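Local coordinates for p800 reaction center core protein (Heliobacterium modesticaldum, PDB 5V8K) that forms the pigment-carrying core subunit of a homodimeric photosynthetic reaction center, binding bacteriochlorophylls and helping to hold a 4Fe-4S cluster, at residues A116-F121 and F182-G187; F193-K198 and K300-I305; A202-S207 and V279-H284. All coordinates share one frame; numbering follows the deposited sequence.

Contact 1. Residues A116-F121 and F182-G187. With GBF (Bacteriochlorophyll g), chain R.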
loop_
_atom_site.group_PDB
_atom_site.type_symbol
_atom_site.label_atom_id
_atom_site.label_comp_id
_atom_site.label_asym_id
_atom_site.label_seq_id
_atom_site.Cartn_x
_atom_site.Cartn_y
_atom_site.Cartn_z
ATOM N N ALA A 116 -18.264 18.990 39.727
ATOM C CA ALA A 116 -18.714 17.909 38.862
ATOM C C ALA A 116 -17.969 16.616 39.166
ATOM O O ALA A 116 -18.542 15.528 39.085
ATOM C CB ALA A 116 -18.516 18.292 37.397
ATOM N N LEU A 117 -16.691 16.706 39.528
ATOM C CA LEU A 117 -15.958 15.468 39.767
ATOM C C LEU A 117 -16.395 14.828 41.078
ATOM O O LEU A 117 -16.492 13.595 41.165
ATOM C CB LEU A 117 -14.453 15.718 39.743
ATOM C CG LEU A 117 -13.600 14.462 39.934
ATOM C CD1 LEU A 117 -13.968 13.358 38.944
ATOM C CD2 LEU A 117 -12.157 14.798 39.785
ATOM N N VAL A 118 -16.679 15.651 42.098
ATOM C CA VAL A 118 -17.285 15.150 43.336
ATOM C C VAL A 118 -18.561 14.388 43.015
ATOM O O VAL A 118 -18.771 13.262 43.484
ATOM C CB VAL A 118 -17.563 16.304 44.322
ATOM C CG1 VAL A 118 -18.253 15.788 45.569
ATOM C CG2 VAL A 118 -16.292 16.970 44.753
ATOM N N ALA A 119 -19.429 14.997 42.200
ATOM C CA ALA A 119 -20.701 14.373 41.852
ATOM C C ALA A 119 -20.482 13.071 41.103
ATOM O O ALA A 119 -21.221 12.100 41.300
ATOM C CB ALA A 119 -21.547 15.332 41.008
ATOM N N GLN A 120 -19.483 13.033 40.228
ATOM C CA GLN A 120 -19.194 11.797 39.499
ATOM C C GLN A 120 -18.722 10.687 40.433
ATOM O O GLN A 120 -19.097 9.529 40.253
ATOM C CB GLN A 120 -18.166 12.076 38.399
ATOM C CG GLN A 120 -18.750 12.880 37.258
ATOM C CD GLN A 120 -19.745 12.066 36.437
ATOM O OE1 GLN A 120 -20.916 11.885 36.826
ATOM N NE2 GLN A 120 -19.282 11.578 35.277
ATOM N N PHE A 121 -17.899 11.016 41.431
ATOM C CA PHE A 121 -17.512 10.026 42.434
ATOM C C PHE A 121 -18.724 9.351 43.077
ATOM O O PHE A 121 -18.710 8.135 43.309
ATOM C CB PHE A 121 -16.661 10.682 43.537
ATOM C CG PHE A 121 -15.261 11.063 43.114
ATOM C CD1 PHE A 121 -14.645 10.436 42.047
ATOM C CD2 PHE A 121 -14.552 12.035 43.813
ATOM C CE1 PHE A 121 -13.333 10.782 41.657
ATOM C CE2 PHE A 121 -13.256 12.392 43.431
ATOM C CZ PHE A 121 -12.648 11.763 42.348
ATOM N N PHE A 182 -14.768 13.171 51.028
ATOM C CA PHE A 182 -13.504 13.808 51.363
ATOM C C PHE A 182 -13.233 14.989 50.443
ATOM O O PHE A 182 -12.918 16.090 50.905
ATOM C CB PHE A 182 -12.358 12.808 51.282
ATOM C CG PHE A 182 -11.007 13.461 51.331
ATOM C CD1 PHE A 182 -10.393 13.746 52.547
ATOM C CD2 PHE A 182 -10.373 13.832 50.165
ATOM C CE1 PHE A 182 -9.177 14.363 52.587
ATOM C CE2 PHE A 182 -9.142 14.446 50.194
ATOM C CZ PHE A 182 -8.540 14.716 51.400
ATOM N N HIS A 183 -13.353 14.781 49.132
ATOM C CA HIS A 183 -13.102 15.869 48.195
ATOM C C HIS A 183 -14.201 16.916 48.175
ATOM O O HIS A 183 -13.955 18.040 47.724
ATOM C CB HIS A 183 -12.938 15.341 46.788
ATOM C CG HIS A 183 -11.544 14.912 46.488
ATOM N ND1 HIS A 183 -10.468 15.766 46.574
ATOM C CD2 HIS A 183 -11.048 13.712 46.118
ATOM C CE1 HIS A 183 -9.364 15.111 46.269
ATOM N NE2 HIS A 183 -9.691 13.865 45.985
ATOM N N TYR A 184 -15.420 16.566 48.574
ATOM C CA TYR A 184 -16.432 17.601 48.704
ATOM C C TYR A 184 -15.942 18.697 49.637
ATOM O O TYR A 184 -16.161 19.888 49.386
ATOM C CB TYR A 184 -17.738 16.996 49.202
ATOM C CG TYR A 184 -18.801 18.013 49.497
ATOM C CD1 TYR A 184 -19.392 18.743 48.480
ATOM C CD2 TYR A 184 -19.218 18.238 50.793
ATOM C CE1 TYR A 184 -20.365 19.678 48.742
ATOM C CE2 TYR A 184 -20.199 19.161 51.074
ATOM C CZ TYR A 184 -20.775 19.880 50.047
ATOM O OH TYR A 184 -21.751 20.813 50.348
ATOM N N PHE A 185 -15.246 18.310 50.700
ATOM C CA PHE A 185 -14.808 19.243 51.726
ATOM C C PHE A 185 -13.435 19.843 51.430
ATOM O O PHE A 185 -13.203 21.023 51.709
ATOM C CB PHE A 185 -14.794 18.531 53.078
ATOM C CG PHE A 185 -16.161 18.271 53.632
ATOM C CD1 PHE A 185 -16.977 19.324 54.025
ATOM C CD2 PHE A 185 -16.633 16.971 53.766
ATOM C CE1 PHE A 185 -18.239 19.083 54.534
ATOM C CE2 PHE A 185 -17.886 16.724 54.274
ATOM C CZ PHE A 185 -18.695 17.777 54.658
ATOM N N ALA A 186 -12.527 19.057 50.847
ATOM C CA ALA A 186 -11.142 19.467 50.664
ATOM C C ALA A 186 -10.853 20.026 49.280
ATOM O O ALA A 186 -9.884 20.771 49.125
ATOM C CB ALA A 186 -10.205 18.283 50.937
ATOM N N GLY A 187 -11.653 19.707 48.288
ATOM C CA GLY A 187 -11.430 20.267 46.980
ATOM C C GLY A 187 -10.254 19.598 46.283
ATOM O O GLY A 187 -9.743 18.559 46.704
HETATM MG MG GBF R . -7.716 12.385 45.405
HETATM C CHA GBF R . -5.626 14.149 47.575
HETATM C CHB GBF R . -6.732 14.321 42.917
HETATM C CHC GBF R . -9.743 10.398 43.438
HETATM C CHD GBF R . -8.559 10.328 48.222
HETATM N NA GBF R . -6.433 13.866 45.259
HETATM C C1A GBF R . -5.694 14.560 46.132
HETATM C C2A GBF R . -4.479 15.199 45.522
HETATM C C3A GBF R . -5.150 15.599 44.204
HETATM C C4A GBF R . -6.184 14.526 44.123
HETATM C CMA GBF R . -5.827 16.961 44.202
HETATM C CAA GBF R . -3.320 14.214 45.351
HETATM C CBA GBF R . -2.072 14.875 44.797
HETATM C CGA GBF R . -1.037 13.844 44.403
HETATM O O1A GBF R . -1.216 12.657 44.602
HETATM O O2A GBF R . 0.158 14.252 43.683
HETATM N NB GBF R . -8.112 12.342 43.406
HETATM C C1B GBF R . -7.692 13.254 42.526
HETATM C C2B GBF R . -8.235 12.962 41.279
HETATM C C3B GBF R . -9.068 11.858 41.441
HETATM C C4B GBF R . -8.986 11.523 42.808
HETATM C CMB GBF R . -7.947 13.735 40.018
HETATM C CAB GBF R . -9.901 11.161 40.412
HETATM C CBB GBF R . -10.011 11.391 39.114
HETATM N NC GBF R . -8.870 10.736 45.773
HETATM C C1C GBF R . -9.623 10.076 44.884
HETATM C C2C GBF R . -10.509 8.922 45.188
HETATM C C3C GBF R . -10.033 9.020 46.585
HETATM C C4C GBF R . -9.128 10.037 46.886
HETATM C CMC GBF R . -11.976 9.309 44.980
HETATM C CAC GBF R . -10.507 8.100 47.656
HETATM C CBC GBF R . -11.471 6.965 47.414
HETATM N ND GBF R . -7.301 12.170 47.362
HETATM C C1D GBF R . -7.614 11.439 48.419
HETATM C C2D GBF R . -6.976 11.754 49.896
HETATM C C3D GBF R . -6.262 12.808 49.341
HETATM C C4D GBF R . -6.416 13.064 47.951
HETATM C CMD GBF R . -7.056 11.204 51.297
HETATM C CAD GBF R . -5.291 13.805 49.860
HETATM O OBD GBF R . -4.803 14.093 51.007
HETATM C CBD GBF R . -4.853 14.661 48.733
HETATM C CGD GBF R . -5.179 16.108 48.937
HETATM O O1D GBF R . -4.295 16.898 49.207
HETATM O O2D GBF R . -6.542 16.606 48.800
HETATM C CED GBF R . -6.757 17.942 48.322
#
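Val118 packs against His183 and Tyr184 in a buried, apolar contact between two antiparallel membrane helices, 113-137 and 162-186, at the C-terminal end of the second. The segment axes come within 9.4 Å at 164°, and Val118 has more of its surface covered by the partner segment than any other residue here. With CG1 anti to the backbone N (chi1 177°), Val118 splits its methyls between two neighbours: CG1 lies 3.9 Å from Tyr184 CB, while CG2 rests against the peptide that joins His183 to Tyr184.

One turn on, the rings of Phe121 and His183 meet at an oblique 36° between planes, Phe121 CE2 standing 3.7 Å from His183 CD2. Both rings meet the same bacteriochlorophyll g. His183 NE2 is its axial magnesium ligand at 2.5 Å, with the metal at the edge of the imidazole and in its plane. At the other nitrogen, His183 ND1 donates to Gly187 O over 2.9 Å, a somewhat bent bond. That carbonyl lies near the ring plane, so metal and acceptor together should limit rotation of the imidazole. Gly187 leaves the helix with positive phi. Phe121 lays one face over the macrocycle methyl CMC, and its CZ comes 3.4 Å from CHC; Phe182 CE2 approaches C3D to 3.4 Å. Gln120 hydrogen-bonds other bacteriochlorophylls through NE2.

Phe188 stacks on His183 and also touches Leu117 and Phe121, so helices 113-137 and 162-186 pair just where the chain leaves the second on its way to helix 200-224.

Contact 2. Residues F193-K198 and K300-I305. With DGG (1-[glycerolylphosphonyl]-2-[8-(2-hexyl-cyclopropyl)-octanal-1-yl]-3-[hexadecanal-1-yl]-glycerol), chain B.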
loop_
_atom_site.group_PDB
_atom_site.type_symbol
_atom_site.label_atom_id
_atom_site.label_comp_id
_atom_site.label_asym_id
_atom_site.label_seq_id
_atom_site.Cartn_x
_atom_site.Cartn_y
_atom_site.Cartn_z
ATOM N N PHE A 193 -2.547 21.059 40.572
ATOM C CA PHE A 193 -3.905 20.633 40.223
ATOM C C PHE A 193 -4.888 21.784 40.088
ATOM O O PHE A 193 -5.908 21.618 39.410
ATOM C CB PHE A 193 -4.469 19.642 41.264
ATOM C CG PHE A 193 -3.840 18.284 41.201
ATOM C CD1 PHE A 193 -2.637 18.034 41.847
ATOM C CD2 PHE A 193 -4.426 17.267 40.480
ATOM C CE1 PHE A 193 -2.040 16.800 41.774
ATOM C CE2 PHE A 193 -3.832 16.027 40.407
ATOM C CZ PHE A 193 -2.636 15.795 41.056
ATOM N N ALA A 194 -4.606 22.948 40.693
ATOM C CA ALA A 194 -5.548 24.061 40.638
ATOM C C ALA A 194 -5.761 24.534 39.211
ATOM O O ALA A 194 -6.864 24.970 38.858
ATOM C CB ALA A 194 -5.058 25.218 41.503
ATOM N N PHE A 195 -4.737 24.422 38.363
ATOM C CA PHE A 195 -4.864 24.930 37.004
ATOM C C PHE A 195 -5.928 24.190 36.209
ATOM O O PHE A 195 -6.459 24.744 35.244
ATOM C CB PHE A 195 -3.520 24.864 36.275
ATOM C CG PHE A 195 -3.162 23.486 35.750
ATOM C CD1 PHE A 195 -2.550 22.543 36.576
ATOM C CD2 PHE A 195 -3.413 23.145 34.429
ATOM C CE1 PHE A 195 -2.223 21.288 36.092
ATOM C CE2 PHE A 195 -3.086 21.892 33.942
ATOM C CZ PHE A 195 -2.499 20.964 34.772
ATOM N N PHE A 196 -6.264 22.950 36.585
ATOM C CA PHE A 196 -7.274 22.211 35.823
ATOM C C PHE A 196 -8.607 22.956 35.782
ATOM O O PHE A 196 -9.284 22.953 34.748
ATOM C CB PHE A 196 -7.469 20.799 36.386
ATOM C CG PHE A 196 -6.395 19.830 35.980
ATOM C CD1 PHE A 196 -6.247 19.448 34.651
ATOM C CD2 PHE A 196 -5.531 19.289 36.930
ATOM C CE1 PHE A 196 -5.259 18.553 34.280
ATOM C CE2 PHE A 196 -4.536 18.386 36.557
ATOM C CZ PHE A 196 -4.398 18.025 35.237
ATOM N N GLU A 197 -9.002 23.613 36.883
ATOM C CA GLU A 197 -10.255 24.369 36.852
ATOM C C GLU A 197 -10.227 25.466 35.792
ATOM O O GLU A 197 -11.298 25.928 35.368
ATOM C CB GLU A 197 -10.569 24.992 38.225
ATOM C CG GLU A 197 -10.594 23.996 39.398
ATOM C CD GLU A 197 -11.991 23.449 39.735
ATOM O OE1 GLU A 197 -12.174 22.978 40.877
ATOM O OE2 GLU A 197 -12.893 23.479 38.872
ATOM N N LYS A 198 -9.030 25.871 35.342
ATOM C CA LYS A 198 -8.908 26.957 34.372
ATOM C C LYS A 198 -9.382 26.544 32.985
ATOM O O LYS A 198 -9.999 27.351 32.279
ATOM C CB LYS A 198 -7.454 27.442 34.269
ATOM C CG LYS A 198 -6.947 28.321 35.412
ATOM C CD LYS A 198 -5.418 28.536 35.306
ATOM C CE LYS A 198 -4.884 29.497 36.377
ATOM N NZ LYS A 198 -3.504 29.154 36.843
ATOM N N LYS A 300 4.141 29.966 34.541
ATOM C CA LYS A 300 5.601 30.049 34.535
ATOM C C LYS A 300 6.239 29.005 35.446
ATOM O O LYS A 300 7.354 28.548 35.167
ATOM C CB LYS A 300 6.046 31.450 34.957
ATOM N N ASP A 301 5.536 28.583 36.501
ATOM C CA ASP A 301 6.064 27.575 37.414
ATOM C C ASP A 301 6.278 26.215 36.746
ATOM O O ASP A 301 7.077 25.413 37.248
ATOM C CB ASP A 301 5.120 27.422 38.607
ATOM N N PHE A 302 5.593 25.928 35.640
ATOM C CA PHE A 302 5.704 24.624 34.997
ATOM C C PHE A 302 6.898 24.610 34.052
ATOM O O PHE A 302 7.167 25.586 33.344
ATOM C CB PHE A 302 4.419 24.269 34.236
ATOM C CG PHE A 302 3.251 23.908 35.137
ATOM C CD1 PHE A 302 3.082 22.607 35.598
ATOM C CD2 PHE A 302 2.327 24.866 35.523
ATOM C CE1 PHE A 302 2.019 22.266 36.421
ATOM C CE2 PHE A 302 1.261 24.529 36.353
ATOM C CZ PHE A 302 1.112 23.222 36.796
ATOM N N LYS A 303 7.615 23.487 34.047
ATOM C CA LYS A 303 8.826 23.376 33.256
ATOM C C LYS A 303 8.571 23.312 31.750
ATOM O O LYS A 303 9.520 23.498 30.979
ATOM C CB LYS A 303 9.608 22.142 33.711
ATOM N N PHE A 304 7.332 23.071 31.292
ATOM C CA PHE A 304 7.162 22.855 29.855
ATOM C C PHE A 304 7.232 24.156 29.075
ATOM O O PHE A 304 7.571 24.142 27.888
ATOM C CB PHE A 304 5.841 22.146 29.537
ATOM C CG PHE A 304 4.618 23.016 29.694
ATOM C CD1 PHE A 304 4.189 23.845 28.661
ATOM C CD2 PHE A 304 3.889 22.995 30.877
ATOM C CE1 PHE A 304 3.054 24.649 28.807
ATOM C CE2 PHE A 304 2.751 23.801 31.037
ATOM C CZ PHE A 304 2.334 24.630 29.996
ATOM N N ILE A 305 6.900 25.283 29.695
ATOM C CA ILE A 305 7.104 26.548 29.003
ATOM C C ILE A 305 8.573 26.689 28.614
ATOM O O ILE A 305 8.895 27.105 27.495
ATOM C CB ILE A 305 6.627 27.734 29.858
ATOM C CG1 ILE A 305 5.094 27.744 29.985
ATOM C CG2 ILE A 305 7.090 29.046 29.234
ATOM C CD1 ILE A 305 4.548 26.876 31.089
HETATM C C16 DGG B . -0.275 3.674 25.726
HETATM C C15 DGG B . 0.480 3.157 26.913
HETATM C C14 DGG B . 0.486 4.213 27.987
HETATM C C13 DGG B . 1.859 4.420 28.583
HETATM C C12 DGG B . 1.922 3.783 29.952
HETATM C C11 DGG B . 2.453 4.734 30.997
HETATM C C10 DGG B . 3.454 5.681 30.393
HETATM C C9 DGG B . 4.040 6.596 31.447
HETATM C C8 DGG B . 5.108 7.518 30.865
HETATM C C7 DGG B . 5.509 8.618 31.834
HETATM C C6 DGG B . 4.441 9.700 31.986
HETATM C C5 DGG B . 4.396 10.659 30.818
HETATM C C4 DGG B . 3.495 11.847 31.073
HETATM C C3 DGG B . 3.707 12.503 32.429
HETATM C C2 DGG B . 2.867 13.776 32.577
HETATM C C1 DGG B . 3.273 14.621 33.757
HETATM O O1 DGG B . 4.199 14.313 34.443
HETATM O O17 DGG B . 2.579 15.849 34.099
HETATM C C17 DGG B . 3.206 17.116 34.337
HETATM C C19 DGG B . 2.373 18.284 33.769
HETATM O O19 DGG B . 1.101 18.447 34.403
HETATM C C21 DGG B . 0.994 18.240 35.833
HETATM O O21 DGG B . 1.602 18.965 36.579
HETATM C C22 DGG B . 0.110 17.153 36.418
HETATM C C23 DGG B . 0.484 16.713 37.851
HETATM C C24 DGG B . 0.416 15.219 38.120
HETATM C C25 DGG B . 0.979 14.432 36.946
HETATM C C26 DGG B . 1.006 12.940 37.242
HETATM C C27 DGG B . 1.446 12.103 36.046
HETATM C C28 DGG B . 1.314 10.608 36.321
HETATM C C29 DGG B . 1.921 9.767 35.207
HETATM C C30 DGG B . 2.043 8.292 35.558
HETATM C C31 DGG B . 3.024 7.628 34.623
HETATM C C18 DGG B . 3.170 19.585 33.872
HETATM P P DGG B . 5.794 20.014 33.871
HETATM O OP1 DGG B . 5.606 20.628 35.198
HETATM O OP2 DGG B . 4.461 19.319 33.359
HETATM O OP3 DGG B . 6.232 20.824 32.717
HETATM O OP4 DGG B . 6.650 18.697 34.089
HETATM C C40 DGG B . 7.298 18.427 35.323
HETATM C C41 DGG B . 8.588 17.645 35.066
HETATM O O42 DGG B . 8.266 16.400 34.479
HETATM C C43 DGG B . 9.336 17.373 36.355
HETATM O O44 DGG B . 10.423 16.487 36.097
#
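The first torsions of Phe195 and Phe302 turn their rings toward each other. In Phe195 the ring carbon CG sits between the backbone N and the carbonyl carbon (chi1 79°), whereas in Phe302 it is anti to the carbonyl carbon (chi1 -73°). These settings bridge backbones whose nearest CA atoms, those of Phe195 and Phe302, are still 10.8 Å apart. The result is a T-shaped pair: Phe302 directs its edge at the face of Phe195, with centroids 5.2 Å apart and planes at 69°. Its leading atom is CZ, which lies 3.7 Å from Phe195 CD1 and only slightly farther from CE1. The two segments bury just 78 Å² between them, all but a trace of it on these two residues.

A lipid, DGG, supplies a third partner. Its phosphate oxygen OP1 lies in the plane of the Phe302 ring at its edge, 3.2 Å from CD1, where the slightly positive ring hydrogens would probably favour an anionic oxygen. The ester carbonyl oxygen O21 is 3.3 Å from Phe302 CE1. OP3 lies near two successive backbone nitrogens, 2.9 Å from Phe304 N and 3.3 Å from Lys303 N. OP3 also lies in plane at the edge of the Phe304 ring.

Around the pair, Arg192 touches Phe302, and Phe285 of helix 258-291 touches Phe195. Together with Arg192, Phe302, Lys303 and Phe304 belong to a lipid headgroup site, in which the backbone N-H groups of Lys303 and Phe304 and aromatic edges face the phosphate.

Contact 3. Residues A202-S207 and V279-H284. With GBF (Bacteriochlorophyll g), chain C.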
loop_
_atom_site.group_PDB
_atom_site.type_symbol
_atom_site.label_atom_id
_atom_site.label_comp_id
_atom_site.label_asym_id
_atom_site.label_seq_id
_atom_site.Cartn_x
_atom_site.Cartn_y
_atom_site.Cartn_z
ATOM N N ALA A 202 -7.604 20.910 29.320
ATOM C CA ALA A 202 -6.657 20.162 30.140
ATOM C C ALA A 202 -7.343 18.974 30.795
ATOM O O ALA A 202 -6.816 17.855 30.769
ATOM C CB ALA A 202 -6.003 21.056 31.192
ATOM N N VAL A 203 -8.518 19.203 31.391
ATOM C CA VAL A 203 -9.315 18.112 31.966
ATOM C C VAL A 203 -9.619 17.064 30.906
ATOM O O VAL A 203 -9.426 15.866 31.118
ATOM C CB VAL A 203 -10.603 18.661 32.595
ATOM C CG1 VAL A 203 -11.498 17.515 33.101
ATOM C CG2 VAL A 203 -10.234 19.577 33.786
ATOM N N LEU A 204 -10.080 17.508 29.743
ATOM C CA LEU A 204 -10.448 16.581 28.692
ATOM C C LEU A 204 -9.264 15.717 28.296
ATOM O O LEU A 204 -9.404 14.493 28.145
ATOM C CB LEU A 204 -10.977 17.359 27.496
ATOM C CG LEU A 204 -11.154 16.502 26.238
ATOM C CD1 LEU A 204 -12.188 15.426 26.480
ATOM C CD2 LEU A 204 -11.558 17.357 25.075
ATOM N N SER A 205 -8.084 16.339 28.145
ATOM C CA SER A 205 -6.888 15.605 27.764
ATOM C C SER A 205 -6.586 14.500 28.760
ATOM O O SER A 205 -6.321 13.355 28.379
ATOM C CB SER A 205 -5.703 16.569 27.659
ATOM O OG SER A 205 -4.481 15.845 27.502
ATOM N N VAL A 206 -6.602 14.837 30.044
ATOM C CA VAL A 206 -6.272 13.867 31.072
ATOM C C VAL A 206 -7.281 12.724 31.083
ATOM O O VAL A 206 -6.907 11.547 31.222
ATOM C CB VAL A 206 -6.175 14.582 32.426
ATOM C CG1 VAL A 206 -6.103 13.614 33.560
ATOM C CG2 VAL A 206 -4.953 15.418 32.428
ATOM N N SER A 207 -8.573 13.038 30.907
ATOM C CA SER A 207 -9.577 11.977 30.855
ATOM C C SER A 207 -9.275 10.989 29.730
ATOM O O SER A 207 -9.359 9.765 29.922
ATOM C CB SER A 207 -10.980 12.552 30.677
ATOM O OG SER A 207 -11.411 13.248 31.845
ATOM N N VAL A 279 -3.336 12.965 23.985
ATOM C CA VAL A 279 -2.076 13.703 23.956
ATOM C C VAL A 279 -2.182 14.896 23.011
ATOM O O VAL A 279 -1.648 15.976 23.295
ATOM C CB VAL A 279 -0.920 12.753 23.583
ATOM C CG1 VAL A 279 0.387 13.517 23.324
ATOM C CG2 VAL A 279 -0.719 11.759 24.727
ATOM N N PHE A 280 -2.879 14.734 21.881
ATOM C CA PHE A 280 -3.092 15.872 20.993
ATOM C C PHE A 280 -3.794 17.022 21.722
ATOM O O PHE A 280 -3.405 18.184 21.575
ATOM C CB PHE A 280 -3.895 15.450 19.762
ATOM C CG PHE A 280 -4.589 16.611 19.094
ATOM C CD1 PHE A 280 -3.900 17.454 18.237
ATOM C CD2 PHE A 280 -5.910 16.883 19.375
ATOM C CE1 PHE A 280 -4.533 18.542 17.656
ATOM C CE2 PHE A 280 -6.547 17.962 18.803
ATOM C CZ PHE A 280 -5.858 18.799 17.944
ATOM N N HIS A 281 -4.830 16.721 22.515
ATOM C CA HIS A 281 -5.516 17.780 23.257
ATOM C C HIS A 281 -4.628 18.427 24.316
ATOM O O HIS A 281 -4.724 19.632 24.552
ATOM C CB HIS A 281 -6.776 17.237 23.908
ATOM C CG HIS A 281 -7.922 17.178 22.967
ATOM N ND1 HIS A 281 -8.446 18.307 22.381
ATOM C CD2 HIS A 281 -8.613 16.130 22.466
ATOM C CE1 HIS A 281 -9.412 17.959 21.557
ATOM N NE2 HIS A 281 -9.536 16.641 21.596
ATOM N N GLY A 282 -3.824 17.642 25.023
ATOM C CA GLY A 282 -2.962 18.238 26.019
ATOM C C GLY A 282 -1.943 19.149 25.365
ATOM O O GLY A 282 -1.713 20.271 25.811
ATOM N N ALA A 283 -1.354 18.677 24.267
ATOM C CA ALA A 283 -0.407 19.473 23.495
ATOM C C ALA A 283 -1.066 20.731 22.950
ATOM O O ALA A 283 -0.457 21.805 22.931
ATOM C CB ALA A 283 0.162 18.622 22.341
ATOM N N HIS A 284 -2.297 20.614 22.468
ATOM C CA HIS A 284 -2.995 21.787 21.963
ATOM C C HIS A 284 -3.266 22.781 23.084
ATOM O O HIS A 284 -3.163 23.998 22.888
ATOM C CB HIS A 284 -4.305 21.382 21.282
ATOM C CG HIS A 284 -5.037 22.540 20.713
ATOM N ND1 HIS A 284 -6.194 23.030 21.275
ATOM C CD2 HIS A 284 -4.740 23.358 19.678
ATOM C CE1 HIS A 284 -6.592 24.091 20.595
ATOM N NE2 HIS A 284 -5.723 24.319 19.629
HETATM MG MG GBF C . -11.210 15.800 20.048
HETATM C CHA GBF C . -10.954 18.543 17.832
HETATM C CHB GBF C . -13.707 17.368 21.559
HETATM C CHC GBF C . -11.859 12.748 21.560
HETATM C CHD GBF C . -8.878 14.167 17.887
HETATM N NA GBF C . -12.048 17.596 19.837
HETATM C C1A GBF C . -11.980 18.568 18.922
HETATM C C2A GBF C . -12.738 19.844 19.172
HETATM C C3A GBF C . -13.339 19.532 20.543
HETATM C C4A GBF C . -13.020 18.068 20.636
HETATM C CMA GBF C . -12.673 20.300 21.680
HETATM C CAA GBF C . -13.810 20.237 18.161
HETATM C CBA GBF C . -14.793 19.105 17.901
HETATM C CGA GBF C . -16.038 19.611 17.206
HETATM O O1A GBF C . -16.325 20.798 17.229
HETATM O O2A GBF C . -17.112 18.652 17.106
HETATM N NB GBF C . -12.641 15.157 21.354
HETATM C C1B GBF C . -13.542 15.957 21.967
HETATM C C2B GBF C . -14.209 15.242 22.964
HETATM C C3B GBF C . -13.689 13.939 22.939
HETATM C C4B GBF C . -12.698 13.942 21.927
HETATM C CMB GBF C . -15.316 15.813 23.828
HETATM C CAB GBF C . -14.049 12.775 23.802
HETATM C CBB GBF C . -14.776 12.739 24.922
HETATM N NC GBF C . -10.442 13.908 19.826
HETATM C C1C GBF C . -10.864 12.799 20.444
HETATM C C2C GBF C . -10.427 11.422 20.093
HETATM C C3C GBF C . -9.616 11.990 19.010
HETATM C C4C GBF C . -9.604 13.376 18.906
HETATM C CMC GBF C . -9.616 10.900 21.267
HETATM C CAC GBF C . -8.810 11.171 18.076
HETATM C CBC GBF C . -8.723 9.671 18.121
HETATM N ND GBF C . -10.209 16.113 18.324
HETATM C C1D GBF C . -9.264 15.554 17.594
HETATM C C2D GBF C . -8.520 16.282 16.374
HETATM C C3D GBF C . -9.284 17.407 16.640
HETATM C C4D GBF C . -10.235 17.341 17.707
HETATM C CMD GBF C . -7.413 15.902 15.434
HETATM C CAD GBF C . -9.560 18.675 15.930
HETATM O OBD GBF C . -8.888 19.376 15.126
HETATM C CBD GBF C . -10.595 19.433 16.705
HETATM C CGD GBF C . -9.986 20.642 17.287
HETATM O O1D GBF C . -10.135 21.764 16.843
HETATM O O2D GBF C . -9.215 20.459 18.470
HETATM C CED GBF C . -8.286 21.475 18.771
HETATM C C1 GBF C . -18.062 18.715 16.046
HETATM C C2 GBF C . -19.009 17.551 16.181
HETATM C C3 GBF C . -20.212 17.667 16.775
HETATM C C4 GBF C . -20.672 19.004 17.326
HETATM C C5 GBF C . -21.069 16.416 16.856
HETATM C C6 GBF C . -22.553 16.749 16.819
HETATM C C7 GBF C . -23.355 15.503 16.512
HETATM C C8 GBF C . -24.335 15.461 15.583
HETATM C C9 GBF C . -24.715 16.680 14.788
HETATM C C10 GBF C . -25.126 14.196 15.325
HETATM C C11 GBF C . -24.233 12.978 15.133
HETATM C C12 GBF C . -24.934 11.744 15.660
HETATM C C13 GBF C . -24.369 10.545 15.481
HETATM C C14 GBF C . -23.058 10.477 14.759
HETATM C C15 GBF C . -25.028 9.282 15.988
#
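Ser205 and His281 bury the most surface here, followed by Leu204, where helices 200-224 and 258-291 run antiparallel at 154°. Their segment axes approach to 7.9 Å, a close spacing made possible by Gly282: a CB there would clash with Ser205 OG. Gly282 CA lies only 5.0 Å from Ser205 CA. The serine hydroxyl lies over the glycine backbone and is hydrogen-bonded to Gly278 O and to Gln209. Set anti to the backbone N (chi1 169°), Leu204 CG carries CD2 over the centre of the His281 imidazole, a CH-pi contact of 4.0 Å to the ring centroid. Phe280 CD2 covers the opposite face. His281 NE2 binds the bacteriochlorophyll magnesium at 2.4 Å, while ND1 is hydrogen-bonded to Glu201. Replacing Phe280 with an alanine is likely to uncover that imidazole face and to leave the macrocycle without the ring whose CE2 now lies 3.5 Å from C3D. Such axial histidine ligation from a transmembrane helix is characteristic of bacteriochlorophyll sites in photosynthetic proteins.

Contact 1 closes before the other two open, whereas contact 3 is nested inside the chain loop that contact 2 closes. Helix 162-186 of contact 1 is followed by the 193-198 loop of contact 2 and then by helix 200-224 of contact 3; helix 258-291 in turn precedes helix 303-307 of contact 2. Contacts 2 and 3 have centres 13 Å apart and touch, Phe196 CE1 lying 3.7 Å from Val206 CG2. Contact 1 is centred 21 Å from each of them, with nearest atoms about 7 Å away. All three lie on one side of the chain's centre, so successive membrane helices and their connections present two magnesium-ligating histidines and a lipid site in one region.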